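Local coordinates for 5-nitroimidazole antibiotic resistance protein (PDB 2FG9) that binds flavin-adenine dinucleotide and is probably a flavin-dependent oxidoreductase that may confer resistance to 5-nitroimidazole antibiotics, at residues S33-A38 with F59-D64; D39-G44 with V86-S91; T65-S70 with V157-V162; A114-K119 with D163-K168. All blocks are in the same frame, centred on the assembly; numbering follows the deposited sequence.

Contact 1: residues S33-A38 with F59-D64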
# COMPACT_ATOMS: atom_id res chain seq x y z
N SER A 33 -21.53 2.14 -9.61
CA SER A 33 -20.36 1.70 -8.84
C SER A 33 -19.17 2.63 -9.04
O SER A 33 -18.45 2.92 -8.09
CB SER A 33 -19.95 0.27 -9.20
OG SER A 33 -18.79 -0.09 -8.47
N ILE A 34 -18.98 3.10 -10.27
CA ILE A 34 -17.90 4.03 -10.56
C ILE A 34 -18.15 5.30 -9.80
O ILE A 34 -17.26 5.82 -9.13
CB ILE A 34 -17.78 4.32 -12.09
CG1 ILE A 34 -17.42 3.03 -12.82
CG2 ILE A 34 -16.69 5.33 -12.37
CD1 ILE A 34 -17.71 3.05 -14.27
N ILE A 35 -19.37 5.82 -9.89
CA ILE A 35 -19.74 7.04 -9.18
C ILE A 35 -19.47 6.89 -7.68
O ILE A 35 -18.93 7.78 -7.02
CB ILE A 35 -21.23 7.39 -9.44
CG1 ILE A 35 -21.45 7.74 -10.91
CG2 ILE A 35 -21.73 8.55 -8.55
CD1 ILE A 35 -22.90 7.96 -11.25
N LEU A 36 -19.87 5.75 -7.13
CA LEU A 36 -19.74 5.50 -5.70
C LEU A 36 -18.29 5.33 -5.26
O LEU A 36 -17.95 5.67 -4.14
CB LEU A 36 -20.61 4.30 -5.30
CG LEU A 36 -22.14 4.52 -5.45
CD1 LEU A 36 -22.95 3.22 -5.17
CD2 LEU A 36 -22.66 5.70 -4.57
N GLN A 37 -17.45 4.84 -6.15
CA GLN A 37 -16.02 4.71 -5.88
C GLN A 37 -15.28 6.04 -5.94
O GLN A 37 -14.18 6.15 -5.42
CB GLN A 37 -15.35 3.76 -6.89
CG GLN A 37 -15.71 2.27 -6.67
CD GLN A 37 -14.97 1.34 -7.64
OE1 GLN A 37 -13.82 0.95 -7.37
NE2 GLN A 37 -15.62 0.97 -8.78
N ALA A 38 -15.83 7.04 -6.63
CA ALA A 38 -15.06 8.25 -6.90
C ALA A 38 -15.02 9.15 -5.67
O ALA A 38 -15.99 9.21 -4.92
CB ALA A 38 -15.63 8.99 -8.14
N PHE A 59 -19.38 15.15 -3.43
CA PHE A 59 -20.70 14.83 -3.83
C PHE A 59 -21.22 13.61 -3.07
O PHE A 59 -20.46 12.83 -2.43
CB PHE A 59 -20.72 14.51 -5.32
CG PHE A 59 -20.07 13.21 -5.65
CD1 PHE A 59 -18.72 13.14 -5.86
CD2 PHE A 59 -20.80 12.03 -5.69
CE1 PHE A 59 -18.10 11.95 -6.12
CE2 PHE A 59 -20.19 10.81 -5.95
CZ PHE A 59 -18.85 10.77 -6.14
N GLY A 60 -22.53 13.45 -3.17
CA GLY A 60 -23.21 12.27 -2.80
C GLY A 60 -24.11 11.87 -3.94
O GLY A 60 -24.48 12.68 -4.81
N TYR A 61 -24.44 10.59 -3.95
CA TYR A 61 -25.31 10.05 -4.97
C TYR A 61 -26.27 9.08 -4.32
O TYR A 61 -25.84 8.13 -3.65
CB TYR A 61 -24.51 9.32 -6.05
CG TYR A 61 -25.37 8.67 -7.11
CD1 TYR A 61 -25.93 9.42 -8.14
CD2 TYR A 61 -25.65 7.32 -7.06
CE1 TYR A 61 -26.75 8.82 -9.08
CE2 TYR A 61 -26.46 6.72 -8.00
CZ TYR A 61 -27.01 7.47 -9.01
OH TYR A 61 -27.78 6.85 -9.97
N GLU A 62 -27.57 9.34 -4.49
CA GLU A 62 -28.56 8.30 -4.28
C GLU A 62 -29.79 8.47 -5.14
O GLU A 62 -30.21 9.60 -5.45
CB GLU A 62 -28.90 8.17 -2.80
CG GLU A 62 -29.91 9.15 -2.26
CD GLU A 62 -30.38 8.77 -0.85
OE1 GLU A 62 -29.58 8.20 -0.06
OE2 GLU A 62 -31.55 9.07 -0.55
N ASN A 63 -30.34 7.34 -5.58
CA ASN A 63 -31.62 7.32 -6.31
C ASN A 63 -31.63 8.32 -7.45
O ASN A 63 -32.42 9.24 -7.45
CB ASN A 63 -32.79 7.58 -5.34
CG ASN A 63 -32.96 6.45 -4.31
OD1 ASN A 63 -32.74 5.27 -4.63
ND2 ASN A 63 -33.34 6.80 -3.07
N ASP A 64 -30.68 8.13 -8.37
CA ASP A 64 -30.54 8.90 -9.64
C ASP A 64 -30.41 10.40 -9.45
O ASP A 64 -30.78 11.20 -10.33
CB ASP A 64 -31.70 8.59 -10.54
CG ASP A 64 -31.93 7.11 -10.66
OD1 ASP A 64 -31.11 6.44 -11.32
OD2 ASP A 64 -32.89 6.62 -10.05
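Ile35 reaches strand 52-62 through its CG2 methyl, which sits between two aromatic side chains: 3.8 Å from Phe59 CE2 and just as near to Tyr61 CB. With CG1 anti to the carbonyl carbon (chi1 -66°), CG2 is the branch left to point at the strand, and the Ile35 side chain crosses that of Tyr61 at about a right angle. The carbonyl of the same residue takes part too. Its O lies in the plane of the Phe59 ring, at the edge, 3.1 Å from CZ, so the ring presents C-H groups to the last turn of helix 28-37. One residue on, the exposed Leu36 brings CD2 to the edge of the Tyr61 ring, 4.2 Å from Tyr61 CD2. This is a helix laid against the curled antiparallel sheet of the split-barrel fold of the pyridoxamine 5'-phosphate oxidase family; Ile35 also touches Phe90, Cys116 and Met165 on other strands. Tyr61 OH turns back to the helix and hydrogen-bonds Glu32. Where the chain leaves helical geometry at Ala38, its CB stands 4.2 Å from Phe59 CZ. Ala38 O, 3.5 Å from that same CZ, approaches the ring obliquely and accepts a hydrogen bond from His139 NE2.

Contact 2: residues D39-G44 with V86-S91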
# COMPACT_ATOMS: atom_id res chain seq x y z
N ASP A 39 -13.91 9.84 -5.45
CA ASP A 39 -13.78 10.73 -4.28
C ASP A 39 -14.30 12.12 -4.62
O ASP A 39 -14.86 12.81 -3.79
CB ASP A 39 -12.31 10.84 -3.81
N ALA A 40 -14.09 12.53 -5.84
CA ALA A 40 -14.54 13.82 -6.33
C ALA A 40 -15.16 13.64 -7.68
O ALA A 40 -14.98 12.63 -8.34
CB ALA A 40 -13.37 14.80 -6.46
N CYS A 41 -15.84 14.66 -8.09
CA CYS A 41 -16.45 14.70 -9.38
C CYS A 41 -16.06 16.02 -10.01
O CYS A 41 -15.64 16.96 -9.31
CB CYS A 41 -17.96 14.53 -9.25
SG CYS A 41 -18.87 15.96 -8.68
N PHE A 42 -16.16 16.07 -11.33
CA PHE A 42 -15.79 17.24 -12.10
C PHE A 42 -17.03 17.79 -12.76
O PHE A 42 -17.62 17.15 -13.61
CB PHE A 42 -14.64 16.89 -13.08
CG PHE A 42 -13.42 16.43 -12.34
CD1 PHE A 42 -13.37 15.18 -11.79
CD2 PHE A 42 -12.38 17.29 -12.09
CE1 PHE A 42 -12.29 14.77 -11.07
CE2 PHE A 42 -11.30 16.89 -11.35
CZ PHE A 42 -11.25 15.64 -10.84
N VAL A 43 -17.44 18.95 -12.28
CA VAL A 43 -18.66 19.58 -12.69
C VAL A 43 -18.35 20.60 -13.79
O VAL A 43 -17.62 21.57 -13.57
CB VAL A 43 -19.36 20.28 -11.49
CG1 VAL A 43 -20.71 20.85 -11.89
CG2 VAL A 43 -19.50 19.32 -10.31
N GLY A 44 -18.91 20.33 -14.97
CA GLY A 44 -18.88 21.25 -16.09
C GLY A 44 -20.08 22.17 -16.08
O GLY A 44 -21.23 21.71 -15.97
N VAL A 86 -25.61 21.02 -16.09
CA VAL A 86 -24.27 20.62 -15.73
C VAL A 86 -23.95 19.23 -16.25
O VAL A 86 -24.84 18.39 -16.36
CB VAL A 86 -24.06 20.67 -14.22
CG1 VAL A 86 -24.15 22.11 -13.74
CG2 VAL A 86 -25.09 19.79 -13.47
N CYS A 87 -22.67 18.99 -16.56
CA CYS A 87 -22.19 17.66 -16.92
C CYS A 87 -21.19 17.25 -15.83
O CYS A 87 -20.17 17.89 -15.63
CB CYS A 87 -21.57 17.67 -18.32
SG CYS A 87 -21.08 16.04 -18.90
N ILE A 88 -21.54 16.23 -15.07
CA ILE A 88 -20.74 15.83 -13.95
C ILE A 88 -20.09 14.49 -14.24
O ILE A 88 -20.76 13.49 -14.45
CB ILE A 88 -21.57 15.77 -12.67
CG1 ILE A 88 -22.29 17.11 -12.45
CG2 ILE A 88 -20.66 15.40 -11.49
CD1 ILE A 88 -23.15 17.20 -11.21
N THR A 89 -18.76 14.49 -14.24
CA THR A 89 -17.96 13.37 -14.71
C THR A 89 -17.08 12.79 -13.62
O THR A 89 -16.60 13.51 -12.74
CB THR A 89 -17.12 13.82 -15.89
OG1 THR A 89 -18.00 14.23 -16.94
CG2 THR A 89 -16.26 12.73 -16.42
N PHE A 90 -16.89 11.48 -13.67
CA PHE A 90 -16.21 10.73 -12.61
C PHE A 90 -15.23 9.77 -13.26
O PHE A 90 -15.55 9.22 -14.31
CB PHE A 90 -17.18 9.88 -11.77
CG PHE A 90 -18.39 10.60 -11.29
CD1 PHE A 90 -19.45 10.85 -12.14
CD2 PHE A 90 -18.51 10.99 -9.97
CE1 PHE A 90 -20.58 11.48 -11.68
CE2 PHE A 90 -19.61 11.64 -9.52
CZ PHE A 90 -20.65 11.89 -10.38
N SER A 91 -14.07 9.56 -12.67
CA SER A 91 -13.21 8.53 -13.19
C SER A 91 -12.29 7.97 -12.16
O SER A 91 -11.80 8.70 -11.32
CB SER A 91 -12.37 9.05 -14.36
OG SER A 91 -11.53 8.03 -14.83
O HOH W 1 -13.86 11.34 -10.52
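Cys41 and Phe42 enter strand 41-46 facing strand 85-99, an antiparallel pairing within the flavin-binding split barrel. Cys41 turns its side chain toward strand 85-99, against Ile88 and Phe90. Its SG lies between the backbone N and the carbonyl carbon (chi1 76°) and from there meets Ile88 CG2 at 3.4 Å, while CB packs 3.3 Å from Phe90 CE2. The sulfur also makes an oblique Cys-aromatic contact with the Phe90 ring, 5.2 Å from SG to the centroid. Val43 and Ile88 share one face of the sheet and lie side by side, pointing the same way. Phe42 belongs to the other face, with Thr89 and Cys87. It forms a hydrogen-bonded pair with Thr89, each backbone N donating a hydrogen bond to the other's O, and Thr89 O also lies in the plane of the Phe42 ring, at its edge. The second subunit packs here: Phe42 stacks on Phe42 of that subunit, and Thr89 OG1 hydrogen-bonds its Val54 O. Gly44 pairs with Cys87 in the same way, its N giving Cys87 O a nearly straight bond (170°). At the Ala40 end, a water bridges the two segments, donating to Ala40 O and accepting from Ser91 N, each at 2.8 Å.

Contact 3: residues T65-S70 with V157-V162. With FAD (flavin-adenine dinucleotide), chain C.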
# COMPACT_ATOMS: atom_id res chain seq x y z
N THR A 65 -29.84 10.76 -8.31
CA THR A 65 -29.71 12.14 -7.92
C THR A 65 -28.35 12.41 -7.29
O THR A 65 -27.87 11.64 -6.43
CB THR A 65 -30.80 12.49 -6.95
OG1 THR A 65 -32.02 11.92 -7.42
CG2 THR A 65 -30.97 13.98 -6.84
N LEU A 66 -27.72 13.49 -7.76
CA LEU A 66 -26.46 13.95 -7.22
C LEU A 66 -26.70 15.16 -6.34
O LEU A 66 -27.57 15.98 -6.65
CB LEU A 66 -25.48 14.34 -8.34
CG LEU A 66 -24.88 13.16 -9.09
CD1 LEU A 66 -24.22 13.64 -10.37
CD2 LEU A 66 -23.88 12.48 -8.23
N TYR A 67 -25.93 15.25 -5.26
CA TYR A 67 -26.00 16.34 -4.30
C TYR A 67 -24.61 16.91 -4.11
O TYR A 67 -23.64 16.17 -3.92
CB TYR A 67 -26.54 15.85 -2.95
CG TYR A 67 -27.92 15.25 -3.04
CD1 TYR A 67 -29.05 16.04 -3.01
CD2 TYR A 67 -28.06 13.89 -3.22
CE1 TYR A 67 -30.34 15.47 -3.12
CE2 TYR A 67 -29.30 13.32 -3.32
CZ TYR A 67 -30.44 14.11 -3.28
OH TYR A 67 -31.64 13.46 -3.36
N LEU A 68 -24.53 18.22 -4.13
CA LEU A 68 -23.32 18.94 -3.88
C LEU A 68 -23.63 20.09 -2.95
O LEU A 68 -24.79 20.32 -2.59
CB LEU A 68 -22.73 19.44 -5.18
CG LEU A 68 -22.57 18.38 -6.27
CD1 LEU A 68 -23.69 18.43 -7.21
CD2 LEU A 68 -21.27 18.54 -7.06
N HIS A 69 -22.58 20.78 -2.53
CA HIS A 69 -22.76 21.94 -1.70
C HIS A 69 -21.61 22.87 -1.91
O HIS A 69 -20.55 22.43 -2.35
CB HIS A 69 -22.93 21.59 -0.21
CG HIS A 69 -21.80 20.79 0.36
ND1 HIS A 69 -20.63 20.55 -0.33
CD2 HIS A 69 -21.65 20.21 1.57
CE1 HIS A 69 -19.82 19.83 0.42
NE2 HIS A 69 -20.41 19.60 1.58
N SER A 70 -21.85 24.16 -1.67
CA SER A 70 -20.89 25.20 -1.86
C SER A 70 -21.27 26.40 -0.99
O SER A 70 -22.30 26.38 -0.31
CB SER A 70 -20.86 25.60 -3.34
OG SER A 70 -22.10 26.14 -3.79
N VAL A 157 -26.96 24.13 -1.23
CA VAL A 157 -26.97 22.72 -1.45
C VAL A 157 -27.62 22.45 -2.79
O VAL A 157 -28.79 22.78 -3.01
CB VAL A 157 -27.72 21.99 -0.34
CG1 VAL A 157 -27.54 20.50 -0.53
CG2 VAL A 157 -27.17 22.40 1.05
N TRP A 158 -26.86 21.79 -3.66
CA TRP A 158 -27.23 21.59 -5.05
C TRP A 158 -27.86 20.24 -5.18
O TRP A 158 -27.31 19.26 -4.71
CB TRP A 158 -26.00 21.52 -5.92
CG TRP A 158 -25.09 22.65 -5.88
CD1 TRP A 158 -24.94 23.60 -4.91
CD2 TRP A 158 -24.10 22.93 -6.86
NE1 TRP A 158 -23.94 24.47 -5.25
CE2 TRP A 158 -23.40 24.08 -6.44
CE3 TRP A 158 -23.74 22.33 -8.07
CZ2 TRP A 158 -22.37 24.63 -7.19
CZ3 TRP A 158 -22.72 22.88 -8.81
CH2 TRP A 158 -22.05 24.02 -8.37
N LYS A 159 -29.03 20.19 -5.81
CA LYS A 159 -29.67 18.93 -6.15
C LYS A 159 -29.68 18.84 -7.65
O LYS A 159 -30.04 19.80 -8.36
CB LYS A 159 -31.10 18.89 -5.62
CG LYS A 159 -31.86 17.61 -5.91
CD LYS A 159 -33.21 17.70 -5.26
CE LYS A 159 -34.04 16.46 -5.54
NZ LYS A 159 -35.40 16.56 -4.92
N VAL A 160 -29.25 17.69 -8.14
CA VAL A 160 -29.10 17.47 -9.59
C VAL A 160 -29.71 16.12 -9.91
O VAL A 160 -29.02 15.09 -9.86
CB VAL A 160 -27.63 17.47 -10.03
CG1 VAL A 160 -27.55 17.37 -11.55
CG2 VAL A 160 -26.91 18.72 -9.53
N PRO A 161 -31.02 16.12 -10.22
CA PRO A 161 -31.59 14.87 -10.70
C PRO A 161 -30.91 14.53 -12.01
O PRO A 161 -30.72 15.42 -12.85
CB PRO A 161 -33.07 15.20 -10.92
CG PRO A 161 -33.34 16.50 -10.13
CD PRO A 161 -32.00 17.22 -10.15
N VAL A 162 -30.49 13.28 -12.14
CA VAL A 162 -29.69 12.87 -13.28
C VAL A 162 -30.59 12.46 -14.40
O VAL A 162 -31.29 11.45 -14.29
CB VAL A 162 -28.75 11.71 -12.94
CG1 VAL A 162 -28.09 11.15 -14.23
CG2 VAL A 162 -27.72 12.17 -11.99
PA FAD C . -14.53 31.25 -8.08
O1A FAD C . -15.83 31.92 -8.50
O2A FAD C . -13.86 31.76 -6.82
O5B FAD C . -13.51 31.37 -9.31
C5B FAD C . -12.30 32.08 -9.19
C4B FAD C . -11.31 31.59 -10.24
O4B FAD C . -10.30 30.79 -9.61
C3B FAD C . -11.89 30.72 -11.37
O3B FAD C . -12.52 31.43 -12.43
C2B FAD C . -10.65 29.96 -11.78
O2B FAD C . -9.73 30.73 -12.56
C1B FAD C . -10.03 29.65 -10.41
N9A FAD C . -10.57 28.36 -9.88
C8A FAD C . -11.82 28.11 -9.39
N7A FAD C . -11.90 26.81 -9.05
C5A FAD C . -10.70 26.21 -9.28
C6A FAD C . -10.24 24.87 -9.09
N6A FAD C . -10.78 24.12 -8.10
N1A FAD C . -8.95 24.57 -9.46
C2A FAD C . -8.12 25.56 -9.99
N3A FAD C . -8.55 26.87 -10.19
C4A FAD C . -9.84 27.19 -9.83
N1 FAD C . -16.02 23.48 -3.62
C2 FAD C . -17.34 23.56 -3.19
O2 FAD C . -17.93 24.65 -3.15
N3 FAD C . -17.98 22.41 -2.77
C4 FAD C . -17.31 21.18 -2.80
O4 FAD C . -17.99 20.19 -2.74
C4X FAD C . -16.00 21.10 -3.24
N5 FAD C . -15.27 19.92 -3.29
C5X FAD C . -13.93 19.91 -3.76
C6 FAD C . -13.23 18.75 -3.84
C7 FAD C . -11.93 18.73 -4.32
C7M FAD C . -11.64 17.44 -5.01
C8 FAD C . -11.32 19.90 -4.71
C8M FAD C . -10.02 19.98 -5.41
C9 FAD C . -12.00 21.08 -4.63
C9A FAD C . -13.31 21.08 -4.17
N10 FAD C . -14.06 22.24 -4.14
C10 FAD C . -15.37 22.27 -3.67
C1' FAD C . -13.54 23.47 -4.74
C2' FAD C . -14.42 23.83 -5.91
O2' FAD C . -13.66 23.48 -7.06
C3' FAD C . -14.71 25.31 -5.59
O3' FAD C . -16.08 25.67 -5.42
C4' FAD C . -14.04 26.18 -6.60
O4' FAD C . -12.63 25.93 -6.57
C5' FAD C . -14.56 27.58 -6.27
O5' FAD C . -15.71 27.60 -7.10
P FAD C . -16.21 28.91 -7.90
O1P FAD C . -17.22 29.59 -6.96
O2P FAD C . -16.74 28.58 -9.27
O3P FAD C . -14.80 29.67 -7.95
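Trp158 and Leu68 cross with the indole turned so that one face receives the leucine: Leu68 CB stands 3.7 Å above the ring plane, displaced toward its rim. Leu68 CG is anti to the carbonyl carbon, and the chain beyond it carries CD1 to 4.0 Å from Val160 CG2, so the leucine bridges two neighbours on the opposite strand. At the indole's edge the nitrogen is used as well. Trp158 NE1 donates to Ser70 OG at 2.9 Å, with the hydroxyl tilted 19° from the ring plane and the bond bent to 145°. Leu66 continues this face, its CD1 reaching Val162 CG2 at 4.1 Å.

Strands 65-70 and 156-175 run antiparallel here as neighbours in the split barrel. Leu66 with Val160 and Leu68 with Trp158 are the hydrogen-bonded pairs, and on the face bearing these side chains Leu66 meets Cys116 and Val160 meets Val120, both of strand 106-123.

On the reverse face Tyr67 and Lys159 lie alongside each other, pointing the same way. The lysine is fully extended, and its CG touches Tyr67 CE1 at 3.8 Å; the Thr65 side chain slants across the lysine, its CG2 3.9 Å from Lys159 CG. Helix 126-138 packs on Tyr67 through Ala132 and Ile135. Ser113 and Thr166 of the second subunit bind the FAD at the far end of the strand, so the cofactor is shared between two subunits. There His69 O accepts a 2.6 Å hydrogen bond from N3 of the FAD isoalloxazine, whose O4 lies in the plane of the His69 ring, at its edge, and Ser70 CB comes close to the flavin O2.

Contact 4: residues A114-K119 with D163-K168. With FAD (flavin-adenine dinucleotide), chain B.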
# COMPACT_ATOMS: atom_id res chain seq x y z
N ALA A 114 -17.73 7.64 -15.51
CA ALA A 114 -19.16 7.87 -15.58
C ALA A 114 -19.37 9.33 -15.88
O ALA A 114 -18.51 10.15 -15.61
CB ALA A 114 -19.80 7.51 -14.31
N MSE A 115 -20.52 9.62 -16.48
CA MSE A 115 -20.93 10.96 -16.81
C MSE A 115 -22.39 11.09 -16.55
O MSE A 115 -23.16 10.29 -17.01
CB MSE A 115 -20.68 11.22 -18.28
CG MSE A 115 -20.92 12.65 -18.68
SE MSE A 115 -20.81 12.90 -20.58
CE MSE A 115 -18.85 12.59 -20.77
N CYS A 116 -22.76 12.12 -15.79
CA CYS A 116 -24.14 12.44 -15.48
C CYS A 116 -24.50 13.83 -15.98
O CYS A 116 -23.83 14.79 -15.68
CB CYS A 116 -24.37 12.46 -13.98
SG CYS A 116 -24.14 10.87 -13.14
N ARG A 117 -25.62 13.93 -16.69
CA ARG A 117 -26.14 15.22 -17.16
C ARG A 117 -27.45 15.48 -16.44
O ARG A 117 -28.29 14.59 -16.33
CB ARG A 117 -26.37 15.19 -18.65
CG ARG A 117 -25.08 15.24 -19.53
CD ARG A 117 -25.50 15.74 -20.89
NE ARG A 117 -24.56 15.64 -22.03
CZ ARG A 117 -24.15 14.50 -22.56
NH1 ARG A 117 -24.51 13.32 -22.04
NH2 ARG A 117 -23.34 14.52 -23.61
N GLY A 118 -27.64 16.70 -15.97
CA GLY A 118 -28.88 17.07 -15.30
C GLY A 118 -28.86 18.54 -15.05
O GLY A 118 -27.96 19.24 -15.50
N LYS A 119 -29.89 19.03 -14.37
CA LYS A 119 -30.01 20.44 -14.07
C LYS A 119 -29.88 20.66 -12.58
O LYS A 119 -30.43 19.90 -11.81
CB LYS A 119 -31.36 20.92 -14.51
CG LYS A 119 -31.53 21.04 -15.97
CD LYS A 119 -32.95 21.45 -16.25
CE LYS A 119 -33.12 22.13 -17.63
NZ LYS A 119 -33.26 21.09 -18.67
N ASP A 163 -30.53 13.20 -15.50
CA ASP A 163 -31.37 12.93 -16.66
C ASP A 163 -30.74 11.93 -17.62
O ASP A 163 -31.44 11.21 -18.31
CB ASP A 163 -31.71 14.23 -17.38
CG ASP A 163 -32.62 15.10 -16.56
OD1 ASP A 163 -33.55 14.56 -15.93
OD2 ASP A 163 -32.40 16.33 -16.51
N GLN A 164 -29.41 11.92 -17.69
CA GLN A 164 -28.71 10.94 -18.48
C GLN A 164 -27.42 10.57 -17.78
O GLN A 164 -26.66 11.42 -17.34
CB GLN A 164 -28.46 11.45 -19.91
CG GLN A 164 -27.64 10.45 -20.75
CD GLN A 164 -27.43 10.89 -22.19
OE1 GLN A 164 -27.60 12.07 -22.52
NE2 GLN A 164 -27.06 9.92 -23.05
N MSE A 165 -27.20 9.27 -17.66
CA MSE A 165 -26.08 8.72 -16.98
C MSE A 165 -25.47 7.70 -17.89
O MSE A 165 -26.14 6.78 -18.31
CB MSE A 165 -26.52 8.05 -15.72
CG MSE A 165 -25.36 7.44 -14.95
SE MSE A 165 -26.06 6.68 -13.30
CE MSE A 165 -25.94 8.11 -12.20
N THR A 166 -24.19 7.86 -18.19
CA THR A 166 -23.47 6.99 -19.12
C THR A 166 -22.12 6.63 -18.55
O THR A 166 -21.63 7.29 -17.64
CB THR A 166 -23.32 7.66 -20.48
OG1 THR A 166 -22.70 8.93 -20.33
CG2 THR A 166 -24.65 7.90 -21.04
N GLY A 167 -21.54 5.56 -19.07
CA GLY A 167 -20.23 5.09 -18.62
C GLY A 167 -19.43 4.70 -19.84
O GLY A 167 -20.00 4.42 -20.89
N LYS A 168 -18.12 4.72 -19.72
CA LYS A 168 -17.25 4.48 -20.86
C LYS A 168 -16.02 3.82 -20.29
O LYS A 168 -15.55 4.21 -19.23
CB LYS A 168 -16.91 5.81 -21.62
CG LYS A 168 -16.72 5.72 -23.19
CD LYS A 168 -17.90 6.26 -24.08
PA FAD B . -18.77 10.30 -28.18
O1A FAD B . -18.87 11.36 -29.27
O2A FAD B . -18.70 8.85 -28.62
O5B FAD B . -20.05 10.49 -27.22
C5B FAD B . -21.02 9.47 -27.08
C4B FAD B . -21.76 9.66 -25.76
O4B FAD B . -21.33 8.67 -24.82
C3B FAD B . -21.57 11.01 -25.06
O3B FAD B . -22.37 12.08 -25.54
C2B FAD B . -21.88 10.61 -23.63
O2B FAD B . -23.27 10.44 -23.37
C1B FAD B . -21.17 9.26 -23.54
N9A FAD B . -19.75 9.45 -23.12
C8A FAD B . -18.71 9.97 -23.84
N7A FAD B . -17.61 10.00 -23.07
C5A FAD B . -17.90 9.47 -21.85
C6A FAD B . -17.11 9.24 -20.68
N6A FAD B . -15.79 9.01 -20.82
N1A FAD B . -17.73 8.70 -19.58
C2A FAD B . -19.08 8.37 -19.62
N3A FAD B . -19.87 8.58 -20.75
C4A FAD B . -19.27 9.12 -21.87
N1 FAD B . -10.31 9.37 -25.04
C2 FAD B . -9.50 9.92 -26.03
O2 FAD B . -9.93 10.10 -27.18
N3 FAD B . -8.20 10.23 -25.72
C4 FAD B . -7.70 10.01 -24.42
O4 FAD B . -6.68 10.59 -24.13
C4X FAD B . -8.51 9.47 -23.44
N5 FAD B . -8.09 9.23 -22.14
C5X FAD B . -8.98 8.67 -21.19
C6 FAD B . -8.58 8.45 -19.90
C7 FAD B . -9.45 7.94 -18.96
C7M FAD B . -9.13 8.47 -17.59
C8 FAD B . -10.74 7.62 -19.31
C8M FAD B . -11.81 7.25 -18.36
C9 FAD B . -11.16 7.82 -20.59
C9A FAD B . -10.29 8.36 -21.52
N10 FAD B . -10.69 8.64 -22.81
C10 FAD B . -9.84 9.17 -23.76
C1' FAD B . -12.11 8.52 -23.18
C2' FAD B . -12.62 9.90 -23.52
O2' FAD B . -13.41 10.28 -22.40
C3' FAD B . -13.28 9.61 -24.89
O3' FAD B . -12.79 10.34 -26.01
C4' FAD B . -14.76 9.75 -24.76
O4' FAD B . -15.24 8.83 -23.77
C5' FAD B . -15.27 9.62 -26.20
O5' FAD B . -15.23 10.99 -26.58
P FAD B . -16.33 11.68 -27.52
O1P FAD B . -15.78 11.56 -28.95
O2P FAD B . -16.66 13.09 -27.09
O3P FAD B . -17.53 10.65 -27.23
O HOH W 2 -32.13 17.44 -13.91
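Arg117 O accepts two backbone hydrogen bonds, from Asp163 N at 2.8 Å and Gln164 N at 3.2 Å, because Asp163 and Gln164 both face this one residue: a classic beta bulge. It lies where strand 156-175 turns a corner in the split-barrel fold. Past the bulge the pairing is regular, with Arg117 N giving to Gln164 O, and Met115 and Thr166 exchanging a bond in each direction. Asp163 OD2 is tied back to the other strand by a water that donates to it and accepts from Lys119 N.

The face carrying Met115, Arg117, Gln164 and Thr166 holds the adenosine half of FAD. Thr166 OG1 donates to the adenine N3A at 2.9 Å, and the ribose O2B gives the same hydroxyl a weak bond. Arg117, extended from CG to NE, runs beside Gln164. Its NH2 hydrogen-bonds the ribose O3B, which lies in the guanidinium plane, while NH1 makes only a weak bond to O2B; Gln164 OE1 is near NH1, but the angle is too poor for a hydrogen bond. The selenium of Met115, a selenomethionine, packs on one guanidinium face, and Met115 CE reaches C5A of the adenine at 3.4 Å. On the opposite face of the sheet Cys116 SG touches CE of Met165, also a selenomethionine, at 3.4 Å.

After strands 8-11 and 15-25 comes helix 28-37, and contact 1 closes a loop of twenty residues by bringing it against the end of strand 52-62. Contact 2 opens inside that loop, at strand 41-46, and closes beyond it on strand 85-99, so contacts 1 and 2 cross; Phe59 packs on Phe90 and Cys41 where they meet. Contact 3 starts on strand 65-70, crosses contact 2 and spans the longest loop, ending on strand 156-175. Contact 4 joins strand 106-123 to that same last strand and crosses contact 3. Strands 85-99 and 106-123 pair directly, linking contacts 2 and 4, while contacts 3 and 4 each meet a different FAD.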